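Local atomic coordinates of putative N-acetylneuraminate lyase ([Ruminococcus] gnavus ATCC 29149, PDB entry 6RB7), a protein that belongs to the dihydrodipicolinate synthetase family of beta/alpha-barrel proteins and is built here as a four-chain assembly. Residues M287-K292 / G304-P309; A44-Y49 / Q61-Y66; I136-P141 / Q153-I158. All blocks are in the same frame, centred on the assembly; numbering follows the deposited sequence.

In the fold
Taken together, the three contacts illustrate how a beta/alpha barrel joins its helices to its strands and to the loops between them. Along the chain contact 2 closes first, joining the loop after strand 41-43 to helix 57-70; contact 3 follows, pairing strand 135-138 with helix 148-160; contact 1 comes last, on helix 287-299 and the loop beyond it. Contacts 1 and 2 touch, their centres about 13 Å apart, because K292 and I291 meet A47 and Y46. Contact 3 stands apart, its nearest atoms about 12 Å from contact 1 and about 11 Å from contact 2. Contacts 1 and 3 lie at a subunit interface, where E308 and P309 meet Q153, P141 and Y154 of the second subunit.

Contact 1. Residues M287-K292 / G304-P309; sequences MYAVIK and GAVREP
K292 runs from helix 287-299 to the chain that follows that helix, and its aliphatic part does much of the touching. From CB, where CG lies beside the backbone N and anti to the carbonyl carbon (chi1 -68°), the chain is extended to its tip. CB (3.8 Å) and CG (4.2 Å) already lie near G304 O before CD comes closest, at 3.4 Å; CE nears A305 O and CG1 of V306. The ammonium nitrogen NZ ends 2.8 Å from A305 O in a hydrogen bond, with the donor tilted 29° out of the carbonyl plane. The same nitrogen has a salt bridge to E83 and a hydrogen bond to A47 O, so three oxygens grip a buried charge and its rotation is probably well fixed.

About a turn before K292, A289 receives V306 from the loop: V306 CG1 is 3.4 Å from A289 N, and both its gamma methyls touch CB of A289, CG1 at 3.9 Å and CG2 at 4.0 Å. Y288 adds its CB, while its hydroxyl turns away to S81. Behind the helix, M287, V290 and I291 pack on helix 263-281; beyond V306 the chain goes on to E308, at the second subunit, before helix 317-335.

Contact 2. Residues A44-Y49 / Q61-Y66; sequences AFYACY and QGLTKY
The F45 ring takes a methyl on one face: CD2 of L63 stands 3.7 Å from the ring centroid and only 10° off the normal, a CH-pi contact over the centre. At the rim of the ring, in its plane, lies CA of T64, while the hydroxyl oxygen OG1 of T64 approaches obliquely, 3.4 Å from CZ. The Y46 ring has the carbonyl oxygen of A44, two residues back, above one face, offset toward the rim, and meets L63 CD2 at a slant.

L63 carries most of the contact. Its CB already points to the loop, and with CG anti to the backbone N (chi1 -174°) CD2 comes to lie over the face of F45 and among three residues: besides the F45 ring it touches CB of Y46 at 4.0 Å and SG of C48 at 3.7 Å. CB of L63 lies 3.8 Å from both F45 CZ and C48 SG, so the sulfur and the ring flank the leucine on adjoining sides. No hydrogen bond spans the two segments; T64 OG1 bonds instead to V60 O within the helix, and Y46 OH to G242 O.

The result is a buried apolar seam between the loop leaving strand 41-43 and helix 57-70. Helix 89-103 closes it beside F45 and T64 through V99, and helix 287-299 meets Y46 through I291.

Contact 3. Residues I136-P141 / Q153-I158; sequences IAAIPP and QYWNAI
Strand 136-138 and helix 153-158 run nearly antiparallel, at 161° with their axes 9.6 Å apart, and A138 faces W155 at the closest pair of CA atoms. The indole of W155 is turned to the loop that leaves the strand. Its NE1 gives a nearly straight hydrogen bond to I139 O (2.9 Å, 173°), with the oxygen in the ring plane but the nitrogen above the plane of the carbonyl rather than on a lone pair. CD1 of the same ring lies 3.6 Å from CB of A138. On the benzo side, CZ2 is met obliquely by P140, whose CA is 3.7 Å away. Bond and packing together would hold the indole in one orientation.

Y154 is layered between two aliphatic groups. With its CG anti to the backbone N (chi1 172°) the ring reaches over to P141, whose CG sits over one face, offset toward the rim, in a CH-pi contact with the centroid 4.0 Å away; CD1 of I158, of the same helix, lies over the centre of the opposite face. The carbonyl oxygen bonded to W155, I139 O, also lies at the edge of the Y154 ring, in plane, near CE2. The phenol OH bonds to C115 O and accepts from a water that also donates to P140 O, a bridge from the ring tip back to the loop. Farther down, I136 CD1 touches I158 CG2 at 3.9 Å, the two isoleucines crossing at a slant.

Here the first two elements of a beta-alpha-beta unit meet: helix 148-160 lies against its own strand 135-138 and reaches on to strand 166-171, through F167 and I169. Helix 118-130 borders Y154 and helix 182-188 borders W155, while P309 of the second subunit packs on P141 and Y154.

Contact 1. Residues M287-K292 / G304-P309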
ATOM      1  N   MET A 287      11.666  17.768 -10.957  1.00 12.94           N
ATOM      2  CA  MET A 287      10.687  18.824 -11.321  1.00 12.62           C
ATOM      3  C   MET A 287      11.151  20.200 -10.835  1.00 11.02           C
ATOM      4  O   MET A 287      10.944  21.187 -11.555  1.00 13.24           O
ATOM      5  CB  MET A 287       9.300  18.545 -10.766  1.00 13.30           C
ATOM      6  CG  MET A 287       8.237  19.481 -11.393  1.00 14.91           C
ATOM      7  SD  MET A 287       6.713  19.450 -10.422  1.00 16.86           S
ATOM      8  CE  MET A 287       7.319  20.232  -8.934  1.00 21.52           C
ATOM      9  N   TYR A 288      11.724  20.331  -9.633  1.00 12.00           N
ATOM     10  CA  TYR A 288      12.170  21.646  -9.127  1.00 14.05           C
ATOM     11  C   TYR A 288      13.355  22.144  -9.972  1.00 12.63           C
ATOM     12  O   TYR A 288      13.493  23.355 -10.095  1.00 12.64           O
ATOM     13  CB  TYR A 288      12.384  21.635  -7.617  1.00 13.62           C
ATOM     14  CG  TYR A 288      11.093  21.344  -6.898  1.00 12.97           C
ATOM     15  CD1 TYR A 288      10.056  22.263  -6.909  1.00 12.93           C
ATOM     16  CD2 TYR A 288      10.861  20.118  -6.311  1.00 13.22           C
ATOM     17  CE1 TYR A 288       8.835  21.994  -6.323  1.00 14.19           C
ATOM     18  CE2 TYR A 288       9.630  19.830  -5.734  1.00 12.49           C
ATOM     19  CZ  TYR A 288       8.602  20.757  -5.778  1.00 14.11           C
ATOM     20  OH  TYR A 288       7.387  20.496  -5.175  1.00 17.03           O
ATOM     21  N   ALA A 289      14.179  21.234 -10.480  1.00 12.04           N
ATOM     22  CA  ALA A 289      15.296  21.636 -11.398  1.00 14.74           C
ATOM     23  C   ALA A 289      14.683  22.218 -12.676  1.00 13.51           C
ATOM     24  O   ALA A 289      15.216  23.228 -13.207  1.00 15.05           O
ATOM     25  CB  ALA A 289      16.182  20.470 -11.689  1.00 14.15           C
ATOM     26  N   VAL A 290      13.614  21.595 -13.187  1.00 11.83           N
ATOM     27  CA  VAL A 290      12.904  22.115 -14.379  1.00 12.95           C
ATOM     28  C   VAL A 290      12.366  23.501 -14.054  1.00 10.74           C
ATOM     29  O   VAL A 290      12.541  24.420 -14.835  1.00 12.93           O
ATOM     30  CB  VAL A 290      11.785  21.159 -14.836  1.00 12.88           C
ATOM     31  CG1 VAL A 290      10.919  21.792 -15.893  1.00 13.72           C
ATOM     32  CG2 VAL A 290      12.349  19.832 -15.259  1.00 14.79           C
ATOM     33  N   ILE A 291      11.704  23.670 -12.897  1.00 10.47           N
ATOM     34  CA  ILE A 291      11.107  24.991 -12.568  1.00 10.96           C
ATOM     35  C   ILE A 291      12.198  26.061 -12.458  1.00 11.48           C
ATOM     36  O   ILE A 291      12.005  27.150 -12.978  1.00 12.21           O
ATOM     37  CB  ILE A 291      10.253  24.892 -11.271  1.00 11.93           C
ATOM     38  CG1 ILE A 291       8.996  24.054 -11.539  1.00 13.50           C
ATOM     39  CG2 ILE A 291       9.890  26.280 -10.782  1.00 13.81           C
ATOM     40  CD1 ILE A 291       8.202  23.749 -10.290  1.00 14.63           C
ATOM     41  N   LYS A 292      13.337  25.765 -11.819  1.00 12.22           N
ATOM     42  CA  LYS A 292      14.383  26.808 -11.703  1.00 12.70           C
ATOM     43  C   LYS A 292      14.873  27.186 -13.099  1.00 13.12           C
ATOM     44  O   LYS A 292      15.123  28.366 -13.325  1.00 13.26           O
ATOM     45  CB  LYS A 292      15.505  26.283 -10.818  1.00 14.70           C
ATOM     46  CG  LYS A 292      15.074  26.115  -9.372  1.00 16.13           C
ATOM     47  CD  LYS A 292      16.166  25.603  -8.445  1.00 15.36           C
ATOM     48  CE  LYS A 292      15.587  25.104  -7.128  1.00 15.00           C
ATOM     49  NZ  LYS A 292      16.667  24.798  -6.175  1.00 16.55           N
ATOM     50  N   GLY A 304      19.964  28.706  -9.022  1.00 15.87           N
ATOM     51  CA  GLY A 304      20.893  27.583  -8.838  1.00 17.50           C
ATOM     52  C   GLY A 304      20.249  26.257  -9.197  1.00 19.49           C
ATOM     53  O   GLY A 304      19.214  26.210  -9.859  1.00 19.91           O
ATOM     54  N   ALA A 305      20.943  25.219  -8.820  1.00 19.92           N
ATOM     55  CA  ALA A 305      20.619  23.821  -9.167  1.00 24.39           C
ATOM     56  C   ALA A 305      19.663  23.294  -8.095  1.00 20.25           C
ATOM     57  O   ALA A 305      19.147  24.064  -7.271  1.00 20.65           O
ATOM     58  CB  ALA A 305      21.900  23.026  -9.157  1.00 33.48           C
ATOM     59  N   VAL A 306      19.426  22.003  -8.113  1.00 15.38           N
ATOM     60  CA  VAL A 306      18.769  21.329  -6.976  1.00 12.53           C
ATOM     61  C   VAL A 306      19.846  20.583  -6.194  1.00 13.77           C
ATOM     62  O   VAL A 306      20.897  20.194  -6.757  1.00 14.96           O
ATOM     63  CB  VAL A 306      17.642  20.365  -7.408  1.00 13.18           C
ATOM     64  CG1 VAL A 306      16.440  21.146  -7.905  1.00 15.38           C
ATOM     65  CG2 VAL A 306      18.099  19.323  -8.395  1.00 13.87           C
ATOM     66  N   ARG A 307      19.601  20.405  -4.904  1.00 12.50           N
ATOM     67  CA  ARG A 307      20.619  19.764  -4.034  1.00 13.18           C
ATOM     68  C   ARG A 307      20.551  18.247  -4.170  1.00 11.95           C
ATOM     69  O   ARG A 307      19.469  17.652  -4.052  1.00 12.60           O
ATOM     70  CB  ARG A 307      20.444  20.212  -2.591  1.00 13.28           C
ATOM     71  CG  ARG A 307      21.499  19.614  -1.668  1.00 13.92           C
ATOM     72  CD  ARG A 307      21.571  20.327  -0.329  1.00 14.57           C
ATOM     73  NE  ARG A 307      22.232  21.618  -0.504  1.00 16.07           N
ATOM     74  CZ  ARG A 307      22.435  22.443   0.518  1.00 14.32           C
ATOM     75  NH1 ARG A 307      21.964  22.137   1.710  1.00 15.62           N
ATOM     76  NH2 ARG A 307      23.059  23.600   0.326  1.00 17.12           N
ATOM     77  N   GLU A 308      21.718  17.622  -4.343  0.50 12.71           N
ATOM     78  CA  GLU A 308      21.822  16.149  -4.378  0.50 12.67           C
ATOM     79  C   GLU A 308      21.348  15.607  -3.044  0.50 13.45           C
ATOM     80  O   GLU A 308      21.734  16.111  -1.992  0.50 11.82           O
ATOM     81  CB  GLU A 308      23.253  15.733  -4.702  0.50 14.65           C
ATOM     82  CG  GLU A 308      23.603  16.019  -6.155  0.50 17.67           C
ATOM     83  CD  GLU A 308      24.790  15.280  -6.751  0.50 19.12           C
ATOM     84  OE1 GLU A 308      25.011  14.107  -6.397  0.50 22.06           O
ATOM     85  OE2 GLU A 308      25.473  15.883  -7.603  0.50 16.92           O
ATOM     86  N   PRO A 309      20.550  14.516  -2.996  1.00 11.87           N
ATOM     87  CA  PRO A 309      20.348  13.627  -4.140  1.00 12.62           C
ATOM     88  C   PRO A 309      19.307  13.923  -5.218  1.00 12.90           C
ATOM     89  O   PRO A 309      19.142  13.092  -6.114  1.00 13.95           O
ATOM     90  CB  PRO A 309      19.985  12.314  -3.426  1.00 12.50           C
ATOM     91  CG  PRO A 309      19.230  12.790  -2.181  1.00 14.12           C
ATOM     92  CD  PRO A 309      20.043  13.982  -1.736  1.00 14.01           C
TER

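Contact 2. Residues A44-Y49 / Q61-Y66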
ATOM      1  N   ALA A  44       4.862  27.621  -2.469  1.00 10.55           N
ATOM      2  CA  ALA A  44       6.088  27.121  -1.829  1.00 10.41           C
ATOM      3  C   ALA A  44       7.278  27.875  -2.396  1.00 13.39           C
ATOM      4  O   ALA A  44       7.429  28.028  -3.608  1.00 15.91           O
ATOM      5  CB  ALA A  44       6.244  25.646  -2.029  1.00 13.43           C
ATOM      6  N   PHE A  45       8.099  28.374  -1.507  1.00 10.30           N
ATOM      7  CA  PHE A  45       9.338  29.089  -1.828  1.00 11.88           C
ATOM      8  C   PHE A  45      10.427  28.089  -2.173  1.00 10.88           C
ATOM      9  O   PHE A  45      10.647  27.116  -1.429  1.00 12.68           O
ATOM     10  CB  PHE A  45       9.731  29.926  -0.627  1.00 12.30           C
ATOM     11  CG  PHE A  45      10.735  31.019  -0.921  1.00 10.92           C
ATOM     12  CD1 PHE A  45      10.291  32.247  -1.375  1.00 11.13           C
ATOM     13  CD2 PHE A  45      12.081  30.814  -0.703  1.00 11.90           C
ATOM     14  CE1 PHE A  45      11.206  33.245  -1.640  1.00 13.66           C
ATOM     15  CE2 PHE A  45      12.998  31.813  -0.974  1.00 11.96           C
ATOM     16  CZ  PHE A  45      12.553  33.040  -1.451  1.00 11.46           C
ATOM     17  N   TYR A  46      11.110  28.273  -3.292  1.00  9.87           N
ATOM     18  CA  TYR A  46      12.161  27.327  -3.727  1.00 10.81           C
ATOM     19  C   TYR A  46      13.480  27.592  -2.998  1.00 12.71           C
ATOM     20  O   TYR A  46      13.744  28.706  -2.494  1.00 13.25           O
ATOM     21  CB  TYR A  46      12.363  27.413  -5.243  1.00 11.87           C
ATOM     22  CG  TYR A  46      11.095  27.220  -6.026  1.00 12.98           C
ATOM     23  CD1 TYR A  46      10.283  26.124  -5.782  1.00 13.63           C
ATOM     24  CD2 TYR A  46      10.643  28.164  -6.938  1.00 11.05           C
ATOM     25  CE1 TYR A  46       9.094  25.948  -6.470  1.00 13.46           C
ATOM     26  CE2 TYR A  46       9.482  27.983  -7.652  1.00 12.19           C
ATOM     27  CZ  TYR A  46       8.680  26.881  -7.403  1.00 12.30           C
ATOM     28  OH  TYR A  46       7.514  26.683  -8.118  1.00 12.69           O
ATOM     29  N   ALA A  47      14.308  26.551  -2.954  1.00 12.23           N
ATOM     30  CA  ALA A  47      15.720  26.663  -2.520  1.00 12.76           C
ATOM     31  C   ALA A  47      16.490  27.485  -3.536  1.00 14.32           C
ATOM     32  O   ALA A  47      16.491  27.134  -4.713  1.00 14.00           O
ATOM     33  CB  ALA A  47      16.349  25.322  -2.289  1.00 14.66           C
ATOM     34  N   CYS A  48      17.157  28.545  -3.085  1.00 14.49           N
ATOM     35  CA  CYS A  48      17.941  29.447  -3.957  1.00 14.67           C
ATOM     36  C   CYS A  48      19.413  29.279  -3.599  1.00 14.07           C
ATOM     37  O   CYS A  48      19.821  29.670  -2.463  1.00 16.20           O
ATOM     38  CB  CYS A  48      17.516  30.882  -3.742  1.00 15.52           C
ATOM     39  SG  CYS A  48      15.784  31.195  -4.158  1.00 15.45           S
ATOM     40  N   TYR A  49      20.191  28.728  -4.528  1.00 14.56           N
ATOM     41  CA  TYR A  49      21.603  28.425  -4.296  1.00 13.93           C
ATOM     42  C   TYR A  49      22.493  29.271  -5.200  1.00 15.79           C
ATOM     43  O   TYR A  49      22.078  29.737  -6.248  1.00 16.49           O
ATOM     44  CB  TYR A  49      21.923  26.959  -4.540  1.00 16.19           C
ATOM     45  CG  TYR A  49      21.066  25.972  -3.776  1.00 14.25           C
ATOM     46  CD1 TYR A  49      21.191  25.811  -2.411  1.00 16.07           C
ATOM     47  CD2 TYR A  49      20.216  25.129  -4.470  1.00 17.42           C
ATOM     48  CE1 TYR A  49      20.448  24.861  -1.725  1.00 16.37           C
ATOM     49  CE2 TYR A  49      19.464  24.173  -3.795  1.00 14.26           C
ATOM     50  CZ  TYR A  49      19.615  24.021  -2.432  1.00 13.81           C
ATOM     51  OH  TYR A  49      18.852  23.116  -1.730  1.00 14.75           O
ATOM     52  N   GLN A  61      16.565  36.815  -1.834  1.00 14.47           N
ATOM     53  CA  GLN A  61      15.910  38.128  -1.889  1.00 14.06           C
ATOM     54  C   GLN A  61      15.260  38.315  -3.265  1.00 13.30           C
ATOM     55  O   GLN A  61      14.139  38.826  -3.318  1.00 14.86           O
ATOM     56  CB  GLN A  61      16.920  39.224  -1.548  1.00 15.65           C
ATOM     57  CG  GLN A  61      17.395  39.174  -0.131  1.00 15.84           C
ATOM     58  CD  GLN A  61      18.357  40.298   0.174  1.00 23.41           C
ATOM     59  OE1 GLN A  61      18.401  41.308  -0.557  1.00 21.65           O
ATOM     60  NE2 GLN A  61      19.171  40.088   1.201  1.00 25.63           N
ATOM     61  N   GLY A  62      15.922  37.867  -4.327  1.00 13.58           N
ATOM     62  CA  GLY A  62      15.394  37.951  -5.700  1.00 16.53           C
ATOM     63  C   GLY A  62      14.061  37.234  -5.822  1.00 15.50           C
ATOM     64  O   GLY A  62      13.088  37.767  -6.378  1.00 14.75           O
ATOM     65  N   LEU A  63      14.025  35.993  -5.329  1.00 13.74           N
ATOM     66  CA  LEU A  63      12.780  35.209  -5.442  1.00 12.58           C
ATOM     67  C   LEU A  63      11.673  35.804  -4.564  1.00 11.96           C
ATOM     68  O   LEU A  63      10.504  35.799  -4.977  1.00 13.10           O
ATOM     69  CB  LEU A  63      13.060  33.740  -5.111  1.00 13.39           C
ATOM     70  CG  LEU A  63      11.867  32.815  -5.337  1.00 12.63           C
ATOM     71  CD1 LEU A  63      11.445  32.760  -6.795  1.00 14.26           C
ATOM     72  CD2 LEU A  63      12.184  31.423  -4.832  1.00 14.33           C
ATOM     73  N   THR A  64      12.012  36.381  -3.428  1.00 12.15           N
ATOM     74  CA  THR A  64      10.999  37.007  -2.546  1.00 13.33           C
ATOM     75  C   THR A  64      10.392  38.217  -3.272  1.00 14.29           C
ATOM     76  O   THR A  64       9.178  38.381  -3.292  1.00 13.80           O
ATOM     77  CB  THR A  64      11.591  37.407  -1.197  1.00 14.20           C
ATOM     78  OG1 THR A  64      12.284  36.312  -0.604  1.00 13.16           O
ATOM     79  CG2 THR A  64      10.532  37.955  -0.280  1.00 15.01           C
ATOM     80  N   LYS A  65      11.242  39.053  -3.874  1.00 15.02           N
ATOM     81  CA  LYS A  65      10.747  40.264  -4.579  1.00 15.05           C
ATOM     82  C   LYS A  65       9.879  39.832  -5.760  1.00 15.19           C
ATOM     83  O   LYS A  65       8.883  40.536  -6.084  1.00 15.95           O
ATOM     84  CB  LYS A  65      11.929  41.115  -5.009  1.00 14.33           C
ATOM     85  CG  LYS A  65      12.655  41.734  -3.840  1.00 16.04           C
ATOM     86  CD  LYS A  65      13.815  42.632  -4.193  1.00 18.47           C
ATOM     87  CE  LYS A  65      14.934  41.877  -4.885  1.00 22.34           C
ATOM     88  NZ  LYS A  65      16.072  42.768  -5.253  1.00 25.13           N
ATOM     89  N   TYR A  66      10.226  38.723  -6.411  1.00 13.94           N
ATOM     90  CA  TYR A  66       9.408  38.142  -7.499  1.00 13.05           C
ATOM     91  C   TYR A  66       8.009  37.836  -6.983  1.00 13.77           C
ATOM     92  O   TYR A  66       7.032  38.229  -7.609  1.00 13.78           O
ATOM     93  CB  TYR A  66      10.090  36.897  -8.039  1.00 12.84           C
ATOM     94  CG  TYR A  66       9.264  35.964  -8.895  1.00 12.09           C
ATOM     95  CD1 TYR A  66       9.051  36.197 -10.235  1.00 14.55           C
ATOM     96  CD2 TYR A  66       8.756  34.795  -8.339  1.00 13.37           C
ATOM     97  CE1 TYR A  66       8.341  35.303 -11.034  1.00 13.68           C
ATOM     98  CE2 TYR A  66       8.040  33.896  -9.124  1.00 13.55           C
ATOM     99  CZ  TYR A  66       7.843  34.139 -10.476  1.00 14.24           C
ATOM    100  OH  TYR A  66       7.132  33.241 -11.229  1.00 14.87           O
TER

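Contact 3. Residues I136-P141 / Q153-I158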
ATOM      1  N   ILE A 136       4.129  29.102  11.691  1.00 12.11           N
ATOM      2  CA  ILE A 136       5.071  28.002  11.453  1.00 12.24           C
ATOM      3  C   ILE A 136       4.265  26.771  11.052  1.00 11.77           C
ATOM      4  O   ILE A 136       3.065  26.701  11.356  1.00 12.67           O
ATOM      5  CB  ILE A 136       5.966  27.720  12.675  1.00 11.95           C
ATOM      6  CG1 ILE A 136       5.141  27.438  13.936  1.00 13.13           C
ATOM      7  CG2 ILE A 136       6.944  28.878  12.864  1.00 12.99           C
ATOM      8  CD1 ILE A 136       5.982  26.747  15.015  1.00 17.93           C
ATOM      9  N   ALA A 137       4.937  25.865  10.375  1.00 10.42           N
ATOM     10  CA  ALA A 137       4.326  24.617   9.887  1.00  9.65           C
ATOM     11  C   ALA A 137       5.220  23.434  10.176  1.00 11.15           C
ATOM     12  O   ALA A 137       6.446  23.596  10.327  1.00 11.53           O
ATOM     13  CB  ALA A 137       4.031  24.709   8.410  1.00  9.82           C
ATOM     14  N   ALA A 138       4.641  22.229  10.184  1.00 10.00           N
ATOM     15  CA  ALA A 138       5.434  21.006  10.401  1.00  8.81           C
ATOM     16  C   ALA A 138       4.748  19.816   9.731  1.00  9.40           C
ATOM     17  O   ALA A 138       3.583  19.537  10.006  1.00  9.95           O
ATOM     18  CB  ALA A 138       5.619  20.755  11.863  1.00 10.00           C
ATOM     19  N   ILE A 139       5.526  19.136   8.896  1.00  9.71           N
ATOM     20  CA  ILE A 139       5.227  17.725   8.535  1.00 10.94           C
ATOM     21  C   ILE A 139       5.288  16.874   9.790  1.00 11.45           C
ATOM     22  O   ILE A 139       5.801  17.312  10.837  1.00 10.18           O
ATOM     23  CB  ILE A 139       6.173  17.231   7.440  1.00 10.06           C
ATOM     24  CG1 ILE A 139       7.638  17.235   7.868  1.00 10.36           C
ATOM     25  CG2 ILE A 139       5.932  17.988   6.145  1.00 12.25           C
ATOM     26  CD1 ILE A 139       8.519  16.433   6.941  1.00 12.20           C
ATOM     27  N   PRO A 140       4.803  15.641   9.754  1.00  9.40           N
ATOM     28  CA  PRO A 140       4.997  14.722  10.856  1.00 10.37           C
ATOM     29  C   PRO A 140       6.444  14.243  10.909  1.00  9.75           C
ATOM     30  O   PRO A 140       7.247  14.416   9.973  1.00 10.16           O
ATOM     31  CB  PRO A 140       4.099  13.508  10.519  1.00 11.44           C
ATOM     32  CG  PRO A 140       3.298  13.907   9.319  1.00 11.43           C
ATOM     33  CD  PRO A 140       4.095  14.991   8.638  1.00 11.01           C
ATOM     34  N   PRO A 141       6.793  13.497  11.980  1.00 11.39           N
ATOM     35  CA  PRO A 141       8.030  12.725  11.983  1.00 11.93           C
ATOM     36  C   PRO A 141       8.052  11.766  10.789  1.00 11.32           C
ATOM     37  O   PRO A 141       7.009  11.233  10.397  1.00 11.48           O
ATOM     38  CB  PRO A 141       7.966  11.954  13.301  1.00 12.90           C
ATOM     39  CG  PRO A 141       7.017  12.775  14.174  1.00 11.57           C
ATOM     40  CD  PRO A 141       5.979  13.298  13.198  1.00 11.44           C
ATOM     41  N   GLN A 153       3.235  14.958  20.387  1.00 12.24           N
ATOM     42  CA  GLN A 153       4.296  15.509  21.287  1.00 13.56           C
ATOM     43  C   GLN A 153       5.282  16.304  20.427  1.00 11.59           C
ATOM     44  O   GLN A 153       5.720  17.366  20.863  1.00 13.19           O
ATOM     45  CB  GLN A 153       4.969  14.366  22.068  1.00 15.60           C
ATOM     46  CG  GLN A 153       6.235  14.773  22.795  1.00 17.12           C
ATOM     47  CD  GLN A 153       6.984  13.577  23.370  1.00 33.50           C
ATOM     48  OE1 GLN A 153       6.409  12.539  23.672  1.00 39.12           O
ATOM     49  NE2 GLN A 153       8.297  13.692  23.493  1.00 39.74           N
ATOM     50  N   TYR A 154       5.635  15.808  19.241  1.00 10.60           N
ATOM     51  CA  TYR A 154       6.580  16.483  18.336  1.00 10.70           C
ATOM     52  C   TYR A 154       6.005  17.845  17.936  1.00 10.11           C
ATOM     53  O   TYR A 154       6.638  18.887  18.117  1.00 11.28           O
ATOM     54  CB  TYR A 154       6.828  15.594  17.140  1.00 11.40           C
ATOM     55  CG  TYR A 154       7.619  16.137  15.972  1.00 10.13           C
ATOM     56  CD1 TYR A 154       8.996  16.256  15.992  1.00  9.60           C
ATOM     57  CD2 TYR A 154       6.976  16.391  14.759  1.00 10.98           C
ATOM     58  CE1 TYR A 154       9.709  16.599  14.850  1.00 10.66           C
ATOM     59  CE2 TYR A 154       7.674  16.756  13.615  1.00  9.81           C
ATOM     60  CZ  TYR A 154       9.052  16.847  13.656  1.00 11.28           C
ATOM     61  OH  TYR A 154       9.784  17.150  12.542  1.00 10.62           O
ATOM     62  N   TRP A 155       4.778  17.858  17.425  1.00 11.12           N
ATOM     63  CA  TRP A 155       4.142  19.133  16.996  1.00 10.64           C
ATOM     64  C   TRP A 155       3.982  20.091  18.175  1.00 11.60           C
ATOM     65  O   TRP A 155       4.220  21.288  18.012  1.00 12.87           O
ATOM     66  CB  TRP A 155       2.835  18.858  16.289  1.00 10.99           C
ATOM     67  CG  TRP A 155       2.999  18.231  14.940  1.00  9.27           C
ATOM     68  CD1 TRP A 155       4.063  18.338  14.100  1.00 11.07           C
ATOM     69  CD2 TRP A 155       2.032  17.416  14.255  1.00 10.28           C
ATOM     70  NE1 TRP A 155       3.802  17.662  12.935  1.00 10.65           N
ATOM     71  CE2 TRP A 155       2.551  17.126  12.986  1.00  9.93           C
ATOM     72  CE3 TRP A 155       0.745  16.950  14.569  1.00 10.99           C
ATOM     73  CZ2 TRP A 155       1.890  16.309  12.061  1.00 10.38           C
ATOM     74  CZ3 TRP A 155       0.083  16.176  13.651  1.00 10.39           C
ATOM     75  CH2 TRP A 155       0.652  15.851  12.421  1.00 11.11           C
ATOM     76  N   ASN A 156       3.536  19.581  19.308  1.00 12.14           N
ATOM     77  CA  ASN A 156       3.330  20.445  20.488  1.00 11.72           C
ATOM     78  C   ASN A 156       4.673  20.995  20.971  1.00 12.73           C
ATOM     79  O   ASN A 156       4.690  22.148  21.480  1.00 15.61           O
ATOM     80  CB  ASN A 156       2.491  19.755  21.549  1.00 14.23           C
ATOM     81  CG  ASN A 156       1.023  19.741  21.200  1.00 15.08           C
ATOM     82  OD1 ASN A 156       0.349  18.704  21.445  1.00 17.94           O
ATOM     83  ND2 ASN A 156       0.516  20.825  20.661  1.00 13.96           N
ATOM     84  N   ALA A 157       5.756  20.234  20.894  1.00 12.96           N
ATOM     85  CA  ALA A 157       7.090  20.707  21.310  1.00 13.17           C
ATOM     86  C   ALA A 157       7.536  21.817  20.393  1.00 14.73           C
ATOM     87  O   ALA A 157       8.088  22.850  20.833  1.00 14.67           O
ATOM     88  CB  ALA A 157       8.105  19.596  21.348  1.00 15.50           C
ATOM     89  N   ILE A 158       7.304  21.639  19.086  1.00 13.31           N
ATOM     90  CA  ILE A 158       7.673  22.679  18.106  1.00 11.48           C
ATOM     91  C   ILE A 158       6.829  23.931  18.391  1.00 13.51           C
ATOM     92  O   ILE A 158       7.388  25.044  18.457  1.00 13.60           O
ATOM     93  CB  ILE A 158       7.450  22.136  16.674  1.00 11.30           C
ATOM     94  CG1 ILE A 158       8.423  20.993  16.399  1.00 11.89           C
ATOM     95  CG2 ILE A 158       7.581  23.247  15.656  1.00 13.62           C
ATOM     96  CD1 ILE A 158       8.121  20.207  15.130  1.00 12.29           C
TER
HETATM   97  O   HOH W   1       9.892  15.323  10.368  1.00 11.98           O